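PDB 3NL9: putative NTP pyrophosphohydrolase from Exiguobacterium sibiricum 255-15, which probably hydrolyses nucleoside triphosphates to the monophosphate and pyrophosphate, as an all-helical, dimeric relative of the MazG and phosphoribosyl-ATP pyrophosphohydrolase enzymes. Local coordinates for residues Y8-Q13 with P118-V123; T27-D32 with V92-A97; Q52-Q55 with E59-A62; N127-G132 with D150-P155. All coordinates share one frame; numbering follows the deposited sequence.

Contact 1: Y8-Q13 with P118-V123; sequences YQDVKQ and PLFEIV
Helix 7-17 and helix 117-128 pass each other where Asp10 meets Phe120, the backbones coming nearest at Asp10 and Glu121, whose CA atoms are 8.9 Å apart. Phe120 fills most of the gap. Its CG stands anti to the backbone N (chi1 174°), which sends the ring straight out from its own helix, with the far end, CE1 and CZ, arriving at the other. Asp10 CB lies in the ring plane, 3.8 Å from Phe120 CE1, and Asp10 OD2 comes near that plane at the edge, 3.5 Å from Phe120 CE1. Carboxylate and ring are nearly coplanar, 13° apart, consistent with a weak attraction of the oxygen to the ring's C-H rim. One methyl of Val11 completes the contact, CG2 lying 4.1 Å from Phe120 CZ, also at the ring edge. The ring is further enclosed by Tyr7, which meets it edge-to-face, by Pro5, and by Tyr103 of the second subunit. Asp10 O also accepts a hydrogen bond from Gln124 NE2, a polar tie between the same two helices. The arrangement is helix-to-helix packing in an all-alpha fold of the MazG clan, with an aromatic side chain spanning two helices at the dimer interface.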
loop_
_atom_site.group_PDB
_atom_site.type_symbol
_atom_site.label_atom_id
_atom_site.label_comp_id
_atom_site.label_asym_id
_atom_site.label_seq_id
_atom_site.Cartn_x
_atom_site.Cartn_y
_atom_site.Cartn_z
ATOM N N TYR A 8 -1.352 11.239 -5.940
ATOM C CA TYR A 8 0.031 11.642 -5.702
ATOM C C TYR A 8 0.129 13.147 -5.419
ATOM O O TYR A 8 0.861 13.578 -4.512
ATOM C CB TYR A 8 0.915 11.237 -6.918
ATOM C CG TYR A 8 2.359 11.711 -6.819
ATOM C CD1 TYR A 8 3.280 11.091 -5.970
ATOM C CD2 TYR A 8 2.782 12.816 -7.535
ATOM C CE1 TYR A 8 4.621 11.560 -5.887
ATOM C CE2 TYR A 8 4.084 13.278 -7.457
ATOM C CZ TYR A 8 5.000 12.653 -6.632
ATOM O OH TYR A 8 6.296 13.139 -6.584
ATOM N N GLN A 9 -0.565 13.962 -6.207
ATOM C CA GLN A 9 -0.518 15.425 -5.993
ATOM C C GLN A 9 -1.140 15.794 -4.640
ATOM O O GLN A 9 -0.645 16.682 -3.976
ATOM C CB GLN A 9 -1.184 16.183 -7.134
ATOM C CG GLN A 9 -0.393 16.042 -8.485
ATOM C CD GLN A 9 1.022 16.601 -8.419
ATOM O OE1 GLN A 9 1.286 17.568 -7.689
ATOM N NE2 GLN A 9 1.938 16.017 -9.207
ATOM N N ASP A 10 -2.173 15.061 -4.221
ATOM C CA ASP A 10 -2.854 15.333 -2.930
ATOM C C ASP A 10 -1.926 15.034 -1.742
ATOM O O ASP A 10 -1.756 15.857 -0.848
ATOM C CB ASP A 10 -4.134 14.504 -2.820
ATOM C CG ASP A 10 -5.322 15.086 -3.644
ATOM O OD1 ASP A 10 -5.239 16.204 -4.170
ATOM O OD2 ASP A 10 -6.352 14.399 -3.761
ATOM N N VAL A 11 -1.246 13.882 -1.758
ATOM C CA VAL A 11 -0.261 13.592 -0.707
ATOM C C VAL A 11 0.943 14.505 -0.786
ATOM O O VAL A 11 1.478 14.897 0.230
ATOM C CB VAL A 11 0.222 12.144 -0.689
ATOM C CG1 VAL A 11 1.250 11.928 0.485
ATOM C CG2 VAL A 11 -0.938 11.253 -0.524
ATOM N N LYS A 12 1.381 14.838 -2.001
ATOM C CA LYS A 12 2.482 15.774 -2.152
ATOM C C LYS A 12 2.130 17.103 -1.486
ATOM O O LYS A 12 2.936 17.717 -0.762
ATOM C CB LYS A 12 2.787 15.956 -3.638
ATOM C CG LYS A 12 3.990 16.837 -3.902
ATOM C CD LYS A 12 4.390 16.786 -5.358
ATOM C CE LYS A 12 5.426 17.865 -5.637
ATOM N NZ LYS A 12 6.060 17.677 -6.959
ATOM N N GLN A 13 0.913 17.542 -1.729
ATOM C CA GLN A 13 0.369 18.740 -1.088
ATOM C C GLN A 13 0.368 18.638 0.472
ATOM O O GLN A 13 0.785 19.551 1.166
ATOM C CB GLN A 13 -1.074 18.882 -1.562
ATOM C CG GLN A 13 -1.854 19.918 -0.812
ATOM C CD GLN A 13 -1.568 21.231 -1.343
ATOM O OE1 GLN A 13 -2.101 21.587 -2.409
ATOM N NE2 GLN A 13 -0.672 21.979 -0.664
ATOM N N PRO A 118 -13.393 8.073 -3.325
ATOM C CA PRO A 118 -14.177 8.880 -2.364
ATOM C C PRO A 118 -13.706 8.732 -0.936
ATOM O O PRO A 118 -13.789 9.678 -0.157
ATOM C CB PRO A 118 -15.594 8.337 -2.525
ATOM C CG PRO A 118 -15.625 7.755 -3.913
ATOM C CD PRO A 118 -14.256 7.178 -4.121
ATOM N N LEU A 119 -13.207 7.542 -0.582
ATOM C CA LEU A 119 -12.653 7.339 0.737
ATOM C C LEU A 119 -11.346 8.099 0.899
ATOM O O LEU A 119 -11.125 8.753 1.923
ATOM C CB LEU A 119 -12.442 5.842 1.003
ATOM C CG LEU A 119 -13.690 4.938 0.992
ATOM C CD1 LEU A 119 -13.262 3.428 0.971
ATOM C CD2 LEU A 119 -14.593 5.211 2.188
ATOM N N PHE A 120 -10.457 7.990 -0.093
ATOM C CA PHE A 120 -9.203 8.754 -0.072
ATOM C C PHE A 120 -9.511 10.279 0.035
ATOM O O PHE A 120 -8.853 10.992 0.771
ATOM C CB PHE A 120 -8.360 8.462 -1.342
ATOM C CG PHE A 120 -7.113 9.320 -1.458
ATOM C CD1 PHE A 120 -7.181 10.580 -1.979
ATOM C CD2 PHE A 120 -5.881 8.835 -1.036
ATOM C CE1 PHE A 120 -6.062 11.364 -2.093
ATOM C CE2 PHE A 120 -4.718 9.622 -1.162
ATOM C CZ PHE A 120 -4.812 10.877 -1.680
ATOM N N GLU A 121 -10.499 10.753 -0.715
ATOM C CA GLU A 121 -10.903 12.184 -0.673
ATOM C C GLU A 121 -11.274 12.647 0.748
ATOM O O GLU A 121 -10.913 13.734 1.165
ATOM C CB GLU A 121 -12.075 12.416 -1.637
ATOM C CG GLU A 121 -12.507 13.865 -1.768
ATOM C CD GLU A 121 -13.603 14.053 -2.844
ATOM O OE1 GLU A 121 -13.753 13.175 -3.733
ATOM O OE2 GLU A 121 -14.301 15.087 -2.798
ATOM N N ILE A 122 -11.979 11.798 1.489
ATOM C CA ILE A 122 -12.368 12.104 2.874
ATOM C C ILE A 122 -11.114 12.216 3.774
ATOM O O ILE A 122 -10.966 13.168 4.571
ATOM C CB ILE A 122 -13.404 11.051 3.403
ATOM C CG1 ILE A 122 -14.737 11.260 2.692
ATOM C CG2 ILE A 122 -13.547 11.160 4.922
ATOM C CD1 ILE A 122 -15.640 10.064 2.708
ATOM N N VAL A 123 -10.180 11.284 3.607
ATOM C CA VAL A 123 -8.927 11.268 4.405
ATOM C C VAL A 123 -8.114 12.501 4.061
ATOM O O VAL A 123 -7.631 13.221 4.940
ATOM C CB VAL A 123 -8.117 9.949 4.162
ATOM C CG1 VAL A 123 -6.724 10.015 4.765
ATOM C CG2 VAL A 123 -8.831 8.767 4.785
#

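Contact 2: T27-D32 with V92-A97; sequences TAIPLD and VGQGDA. With EDO (1,2-ethanediol), chain C.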
loop_
_atom_site.group_PDB
_atom_site.type_symbol
_atom_site.label_atom_id
_atom_site.label_comp_id
_atom_site.label_asym_id
_atom_site.label_seq_id
_atom_site.Cartn_x
_atom_site.Cartn_y
_atom_site.Cartn_z
ATOM N N THR A 27 14.873 10.642 -5.958
ATOM C CA THR A 27 15.939 10.445 -4.965
ATOM C C THR A 27 15.652 9.179 -4.155
ATOM O O THR A 27 14.575 9.047 -3.614
ATOM C CB THR A 27 16.009 11.620 -3.976
ATOM O OG1 THR A 27 16.322 12.847 -4.660
ATOM C CG2 THR A 27 17.076 11.356 -2.918
ATOM N N ALA A 28 16.619 8.269 -4.055
ATOM C CA ALA A 28 16.451 7.073 -3.222
ATOM C C ALA A 28 16.122 7.477 -1.782
ATOM O O ALA A 28 16.764 8.351 -1.240
ATOM C CB ALA A 28 17.730 6.193 -3.229
ATOM N N ILE A 29 15.165 6.800 -1.167
ATOM C CA ILE A 29 14.789 7.074 0.231
ATOM C C ILE A 29 15.866 6.447 1.155
ATOM O O ILE A 29 16.152 5.243 1.054
ATOM C CB ILE A 29 13.379 6.507 0.555
ATOM C CG1 ILE A 29 12.306 7.166 -0.306
ATOM C CG2 ILE A 29 13.026 6.728 2.039
ATOM C CD1 ILE A 29 10.974 6.439 -0.261
ATOM N N PRO A 30 16.499 7.255 2.040
ATOM C CA PRO A 30 17.444 6.649 3.011
ATOM C C PRO A 30 16.847 5.522 3.849
ATOM O O PRO A 30 15.679 5.595 4.213
ATOM C CB PRO A 30 17.815 7.826 3.922
ATOM C CG PRO A 30 17.529 9.053 3.085
ATOM C CD PRO A 30 16.315 8.693 2.300
ATOM N N LEU A 31 17.666 4.510 4.178
ATOM C CA LEU A 31 17.168 3.280 4.828
ATOM C C LEU A 31 16.420 3.569 6.137
ATOM O O LEU A 31 15.367 3.016 6.365
ATOM C CB LEU A 31 18.298 2.255 5.045
ATOM C CG LEU A 31 17.978 0.951 5.798
ATOM C CD1 LEU A 31 16.874 0.199 5.042
ATOM C CD2 LEU A 31 19.185 0.074 6.013
ATOM N N ASP A 32 16.957 4.435 6.994
ATOM C CA ASP A 32 16.305 4.682 8.288
ATOM C C ASP A 32 14.938 5.325 8.126
ATOM O O ASP A 32 14.032 5.028 8.876
ATOM C CB ASP A 32 17.197 5.527 9.205
ATOM C CG ASP A 32 18.394 4.742 9.743
ATOM O OD1 ASP A 32 18.302 3.496 9.875
ATOM O OD2 ASP A 32 19.425 5.381 10.033
ATOM N N VAL A 92 15.467 2.674 -8.056
ATOM C CA VAL A 92 14.738 1.848 -9.000
ATOM C C VAL A 92 14.038 0.713 -8.265
ATOM O O VAL A 92 12.852 0.469 -8.489
ATOM C CB VAL A 92 15.676 1.325 -10.089
ATOM C CG1 VAL A 92 15.008 0.279 -10.943
ATOM C CG2 VAL A 92 16.189 2.487 -10.904
ATOM N N GLY A 93 14.739 0.057 -7.354
ATOM C CA GLY A 93 14.147 -1.054 -6.600
ATOM C C GLY A 93 13.034 -0.642 -5.653
ATOM O O GLY A 93 12.093 -1.380 -5.434
ATOM N N GLN A 94 13.170 0.534 -5.055
ATOM C CA GLN A 94 12.114 1.110 -4.233
ATOM C C GLN A 94 10.860 1.404 -5.062
ATOM O O GLN A 94 9.739 1.026 -4.680
ATOM C CB GLN A 94 12.615 2.400 -3.587
ATOM C CG GLN A 94 13.523 2.162 -2.434
ATOM C CD GLN A 94 14.260 3.403 -1.953
ATOM O OE1 GLN A 94 14.164 4.451 -2.553
ATOM N NE2 GLN A 94 14.995 3.280 -0.849
ATOM N N GLY A 95 11.058 2.082 -6.188
ATOM C CA GLY A 95 9.959 2.407 -7.094
ATOM C C GLY A 95 9.261 1.150 -7.544
ATOM O O GLY A 95 8.031 1.092 -7.568
ATOM N N ASP A 96 10.037 0.137 -7.905
ATOM C CA ASP A 96 9.445 -1.151 -8.285
ATOM C C ASP A 96 8.594 -1.700 -7.151
ATOM O O ASP A 96 7.458 -2.113 -7.366
ATOM C CB ASP A 96 10.573 -2.139 -8.603
ATOM C CG ASP A 96 10.097 -3.435 -9.272
ATOM O OD1 ASP A 96 8.984 -3.932 -9.026
ATOM O OD2 ASP A 96 10.902 -3.986 -10.046
ATOM N N ALA A 97 9.145 -1.715 -5.937
ATOM C CA ALA A 97 8.439 -2.302 -4.783
ATOM C C ALA A 97 7.168 -1.491 -4.425
ATOM O O ALA A 97 6.127 -2.046 -4.123
ATOM C CB ALA A 97 9.369 -2.380 -3.607
HETATM C C1 EDO C . 19.126 8.297 -7.089
HETATM O O1 EDO C . 18.817 8.872 -5.814
HETATM C C2 EDO C . 19.285 9.389 -8.149
HETATM O O2 EDO C . 20.042 10.485 -7.623
#
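Gln94 lays its terminal amide alongside the backbone of Ile29 and grips it at both ends. Gln94 OE1 accepts from Ile29 N at 2.9 Å, a nearly straight bond (165°) that uses a lone pair in the carbonyl plane. In return Gln94 NE2 donates to Ile29 O at 3.0 Å, again onto a lone pair and close to the plane of its own amide. Two bonds to the N-H and C=O of one residue fix the rotation of the amide and decide which end is oxygen. The Gln94 chain reaches this position extended beyond CG (chi2 168°), so that only its polar tip meets the loop. Around the bonds the fit is close: Ala28 CA lies 3.5 Å from Gln94 OE1, and Ile29 CB is 3.8 Å from the same oxygen. Gln94 NE2 also bonds to Ser53 OG of the second subunit, and Phe49 of that subunit packs on the glutamine. Ala28 N is turned elsewhere, donating at 2.9 Å to O1 of an ethanediol probably left from crystallisation, which Glu87 holds as well. Just beyond Ile29, Pro30 takes the N-cap position of helix 31-52. The motif is a side-chain amide pairing with an extended backbone residue, much as a strand neighbour would; here it moors the loop leading into helix 31-52 to helix 87-112 at the subunit interface of this all-helical fold.

Contact 3: Q52-Q55 with E59-A62; sequences QSSQ and EFLA
Glu59 and Gln55 cross obliquely, the carboxylate of one turned 80° from the amide plane of the other, and the polar link between them passes through the backbone and a water. Glu59 is extended beyond CG, carrying its carboxylate from the helix to the start of Gln55. There Gln55 N donates to Glu59 OE1 at 2.8 Å (155°), approaching on the anti side and 31° out of the carboxylate plane. Water 1 donates to the same oxygen, also at 2.8 Å, so two bonds hold Glu59 OE1. The water donates its other hydrogen to Ser53 O and accepts from Gln55 NE2 at 2.9 Å; it thereby joins both side chains to the loop backbone and bridges the two groups that do not bond directly. These donors would probably help to stabilise the carboxylate as an anion.

Ser54 faces the other side of the contact. Its OG sits over the backbone of Phe60, 3.2 Å from Phe60 CA and 3.4 Å from Phe60 CB, and near the ring plane at the edge, 3.7 Å from Phe60 CD1. That hydroxyl is bonded to Leu50 O, back in the preceding helix, while Phe60 meets His51 edge-to-face. The contact thus closes the tight connection between helix 31-52 and helix 57-79, with Asn56 OD1 receiving Glu59 N in the first turn of the second helix. Leu31 of the second subunit packs on both Ser54 and Glu59, placing this interhelical corner against the partner chain.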
loop_
_atom_site.group_PDB
_atom_site.type_symbol
_atom_site.label_atom_id
_atom_site.label_comp_id
_atom_site.label_asym_id
_atom_site.label_seq_id
_atom_site.Cartn_x
_atom_site.Cartn_y
_atom_site.Cartn_z
ATOM N N GLN A 52 -9.402 -5.497 12.053
ATOM C CA GLN A 52 -10.776 -5.190 11.582
ATOM C C GLN A 52 -11.365 -6.314 10.756
ATOM O O GLN A 52 -12.557 -6.325 10.495
ATOM C CB GLN A 52 -10.795 -3.895 10.810
ATOM C CG GLN A 52 -10.340 -2.737 11.675
ATOM C CD GLN A 52 -11.309 -2.460 12.790
ATOM O OE1 GLN A 52 -11.067 -2.788 13.964
ATOM N NE2 GLN A 52 -12.422 -1.888 12.433
ATOM N N SER A 53 -10.548 -7.276 10.347
ATOM C CA SER A 53 -11.073 -8.482 9.658
ATOM C C SER A 53 -11.425 -9.627 10.641
ATOM O O SER A 53 -11.996 -10.649 10.236
ATOM C CB SER A 53 -10.055 -8.998 8.602
ATOM O OG SER A 53 -9.653 -7.971 7.690
ATOM N N SER A 54 -11.063 -9.467 11.914
ATOM C CA SER A 54 -11.191 -10.508 12.926
ATOM C C SER A 54 -12.392 -10.336 13.853
ATOM O O SER A 54 -12.811 -9.227 14.137
ATOM C CB SER A 54 -9.921 -10.534 13.793
ATOM O OG SER A 54 -8.803 -10.971 13.039
ATOM N N GLN A 55 -12.916 -11.443 14.361
ATOM C CA GLN A 55 -14.061 -11.399 15.264
ATOM C C GLN A 55 -13.683 -11.624 16.723
ATOM O O GLN A 55 -14.483 -11.340 17.617
ATOM C CB GLN A 55 -15.134 -12.387 14.804
ATOM C CG GLN A 55 -15.703 -11.989 13.440
ATOM C CD GLN A 55 -16.668 -13.007 12.865
ATOM O OE1 GLN A 55 -17.789 -13.156 13.353
ATOM N NE2 GLN A 55 -16.243 -13.700 11.810
ATOM N N GLU A 59 -8.781 -15.586 16.512
ATOM C CA GLU A 59 -8.701 -15.356 15.040
ATOM C C GLU A 59 -7.559 -14.445 14.705
ATOM O O GLU A 59 -6.780 -14.685 13.776
ATOM C CB GLU A 59 -9.983 -14.676 14.501
ATOM C CG GLU A 59 -11.146 -15.630 14.336
ATOM C CD GLU A 59 -12.219 -15.150 13.382
ATOM O OE1 GLU A 59 -12.378 -13.920 13.133
ATOM O OE2 GLU A 59 -12.927 -16.039 12.876
ATOM N N PHE A 60 -7.509 -13.343 15.439
ATOM C CA PHE A 60 -6.636 -12.257 15.091
ATOM C C PHE A 60 -5.170 -12.689 15.267
ATOM O O PHE A 60 -4.339 -12.483 14.381
ATOM C CB PHE A 60 -6.990 -11.035 15.926
ATOM C CG PHE A 60 -6.038 -9.913 15.772
ATOM C CD1 PHE A 60 -5.732 -9.433 14.519
ATOM C CD2 PHE A 60 -5.453 -9.323 16.887
ATOM C CE1 PHE A 60 -4.858 -8.396 14.358
ATOM C CE2 PHE A 60 -4.557 -8.285 16.732
ATOM C CZ PHE A 60 -4.264 -7.818 15.476
ATOM N N LEU A 61 -4.888 -13.323 16.391
ATOM C CA LEU A 61 -3.557 -13.824 16.667
ATOM C C LEU A 61 -3.128 -14.900 15.654
ATOM O O LEU A 61 -1.967 -14.899 15.206
ATOM C CB LEU A 61 -3.466 -14.329 18.126
ATOM C CG LEU A 61 -3.440 -13.232 19.188
ATOM C CD1 LEU A 61 -3.229 -13.800 20.603
ATOM C CD2 LEU A 61 -2.375 -12.191 18.801
ATOM N N ALA A 62 -4.051 -15.787 15.251
ATOM C CA ALA A 62 -3.711 -16.821 14.256
ATOM C C ALA A 62 -3.358 -16.159 12.912
ATOM O O ALA A 62 -2.438 -16.598 12.234
ATOM C CB ALA A 62 -4.850 -17.861 14.100
HETATM O O HOH W 1 -13.567 -12.996 10.828
#

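Contact 4: N127-G132 with D150-P155; sequences NMAKLG and DGWLPP
Trp152 packs against Ala129 and Lys130 chiefly through van der Waals contact. The apolar part is modest: Ala129 CB lies 4.2 Å from Trp152 CD1 at the five-membered ring. Lys130 runs obliquely past the indole with its aliphatic chain, CG coming to 3.6 Å from Trp152 NE1 and CE to 3.9 Å from Trp152 CZ2. An extended chain beyond CG (chi2 -165°) lets the lysine follow the ring system from the pyrrole to the benzene part. Trp152 in turn projects with CG anti to its own N (chi1 -178°), which carries the indole away from its loop towards the end of helix 117-128. One face of the ring is backed by Pro154 of the same loop, whose CA stands 3.6 Å above the plane, offset toward the rim.

Polar contacts lie at the ring edge. Ala129 O approaches Trp152 CD1 at 3.5 Å, close to the ring plane, where the C-H beside the indole nitrogen is probably slightly positive. The indole N-H is bonded to Ala126 O in the last turns of the helix. The backbone that receives the ring is a type I turn from Met128 (selenomethionine) to Leu131; one residue earlier, Lys130 N bonds to Asn127 O at 3.1 Å. The contact thus mixes polar and apolar elements: one N-H bond sets the indole against the helix terminus, while methylenes, a methyl and the Ala129 carbonyl supply the remainder at the protein surface.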
loop_
_atom_site.group_PDB
_atom_site.type_symbol
_atom_site.label_atom_id
_atom_site.label_comp_id
_atom_site.label_asym_id
_atom_site.label_seq_id
_atom_site.Cartn_x
_atom_site.Cartn_y
_atom_site.Cartn_z
ATOM N N ASN A 127 -7.168 15.534 6.666
ATOM C CA ASN A 127 -5.772 15.786 6.894
ATOM C C ASN A 127 -5.503 17.277 6.681
ATOM O O ASN A 127 -4.864 17.921 7.523
ATOM C CB ASN A 127 -4.899 14.946 5.938
ATOM C CG ASN A 127 -4.622 13.538 6.461
ATOM O OD1 ASN A 127 -5.032 13.184 7.569
ATOM N ND2 ASN A 127 -3.864 12.747 5.678
HETATM N N MSE A 128 -6.022 17.819 5.575
HETATM C CA MSE A 128 -5.764 19.241 5.223
HETATM C C MSE A 128 -6.438 20.183 6.215
HETATM O O MSE A 128 -5.975 21.297 6.433
HETATM C CB MSE A 128 -6.195 19.554 3.779
HETATM C CG MSE A 128 -5.361 18.863 2.662
HETATM SE SE MSE A 128 -3.435 19.254 2.763
HETATM C CE MSE A 128 -3.307 21.195 2.664
ATOM N N ALA A 129 -7.519 19.725 6.837
ATOM C CA ALA A 129 -8.269 20.542 7.792
ATOM C C ALA A 129 -7.566 20.588 9.176
ATOM O O ALA A 129 -8.088 21.168 10.128
ATOM C CB ALA A 129 -9.700 20.009 7.928
ATOM N N LYS A 130 -6.374 19.995 9.295
ATOM C CA LYS A 130 -5.642 20.038 10.559
ATOM C C LYS A 130 -4.946 21.356 10.777
ATOM O O LYS A 130 -4.317 21.568 11.804
ATOM C CB LYS A 130 -4.631 18.904 10.658
ATOM C CG LYS A 130 -5.254 17.536 10.808
ATOM C CD LYS A 130 -4.205 16.549 11.268
ATOM C CE LYS A 130 -4.761 15.143 11.350
ATOM N NZ LYS A 130 -3.751 14.195 11.908
ATOM N N LEU A 131 -5.052 22.274 9.831
ATOM C CA LEU A 131 -4.474 23.589 10.073
ATOM C C LEU A 131 -5.266 24.265 11.163
ATOM O O LEU A 131 -6.488 24.126 11.248
ATOM C CB LEU A 131 -4.465 24.423 8.797
ATOM C CG LEU A 131 -3.581 23.895 7.682
ATOM C CD1 LEU A 131 -3.842 24.680 6.353
ATOM C CD2 LEU A 131 -2.116 23.957 8.127
ATOM N N GLY A 132 -4.556 24.993 12.025
ATOM C CA GLY A 132 -5.188 25.813 13.037
ATOM C C GLY A 132 -5.849 27.052 12.450
ATOM O O GLY A 132 -5.831 27.266 11.215
ATOM N N ASP A 150 -8.709 22.342 17.644
ATOM C CA ASP A 150 -10.028 22.432 18.266
ATOM C C ASP A 150 -11.082 22.582 17.174
ATOM O O ASP A 150 -10.980 23.460 16.305
ATOM C CB ASP A 150 -10.104 23.630 19.215
ATOM C CG ASP A 150 -9.164 23.500 20.402
ATOM O OD1 ASP A 150 -8.890 22.350 20.843
ATOM O OD2 ASP A 150 -8.704 24.556 20.894
ATOM N N GLY A 151 -12.055 21.678 17.190
ATOM C CA GLY A 151 -13.175 21.706 16.247
ATOM C C GLY A 151 -12.997 20.846 15.009
ATOM O O GLY A 151 -13.865 20.836 14.140
ATOM N N TRP A 152 -11.874 20.138 14.935
ATOM C CA TRP A 152 -11.530 19.284 13.805
ATOM C C TRP A 152 -12.538 18.162 13.691
ATOM O O TRP A 152 -12.866 17.544 14.711
ATOM C CB TRP A 152 -10.146 18.699 14.016
ATOM C CG TRP A 152 -9.642 17.818 12.896
ATOM C CD1 TRP A 152 -9.257 18.217 11.659
ATOM C CD2 TRP A 152 -9.453 16.405 12.945
ATOM N NE1 TRP A 152 -8.845 17.132 10.917
ATOM C CE2 TRP A 152 -8.948 16.006 11.691
ATOM C CE3 TRP A 152 -9.654 15.431 13.931
ATOM C CZ2 TRP A 152 -8.636 14.671 11.396
ATOM C CZ3 TRP A 152 -9.344 14.101 13.643
ATOM C CH2 TRP A 152 -8.845 13.733 12.381
ATOM N N LEU A 153 -13.083 17.948 12.486
ATOM C CA LEU A 153 -14.005 16.851 12.257
ATOM C C LEU A 153 -13.236 15.616 11.778
ATOM O O LEU A 153 -12.618 15.637 10.679
ATOM C CB LEU A 153 -15.067 17.230 11.224
ATOM C CG LEU A 153 -15.866 18.521 11.483
ATOM C CD1 LEU A 153 -16.759 18.885 10.271
ATOM C CD2 LEU A 153 -16.678 18.396 12.790
ATOM N N PRO A 154 -13.310 14.517 12.564
ATOM C CA PRO A 154 -12.549 13.320 12.234
ATOM C C PRO A 154 -13.141 12.567 11.028
ATOM O O PRO A 154 -14.364 12.615 10.781
ATOM C CB PRO A 154 -12.616 12.475 13.529
ATOM C CG PRO A 154 -13.855 12.908 14.207
ATOM C CD PRO A 154 -14.099 14.343 13.810
ATOM N N PRO A 155 -12.274 11.903 10.258
ATOM C CA PRO A 155 -12.730 11.239 9.036
ATOM C C PRO A 155 -13.531 9.960 9.251
ATOM O O PRO A 155 -14.309 9.607 8.383
ATOM C CB PRO A 155 -11.425 10.907 8.303
ATOM C CG PRO A 155 -10.377 10.854 9.376
ATOM C CD PRO A 155 -10.805 11.836 10.414
#

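In the fold
Along the chain contact 3 is nested inside the loop closed by contact 2, and contact 2 inside that of contact 1; contact 4 opens only after contact 1 has closed. Contacts 1 and 4 are neighbours, their centres 14 Å apart, sharing helix 117-128 and touching where Ile122 packs on Pro155 and Gln13 on Met128. Contacts 2 and 3 lie about 32 Å apart between centres, yet the dimer joins them: Gln94 of contact 2 bonds to Ser53 of the second subunit, a residue of its contact 3. Contact 3 and contact 1 flank the chain's centre on opposite sides. Contacts 1 to 3 pack on the second subunit, contact 4 through Asn127, so the dimer interface borders them all.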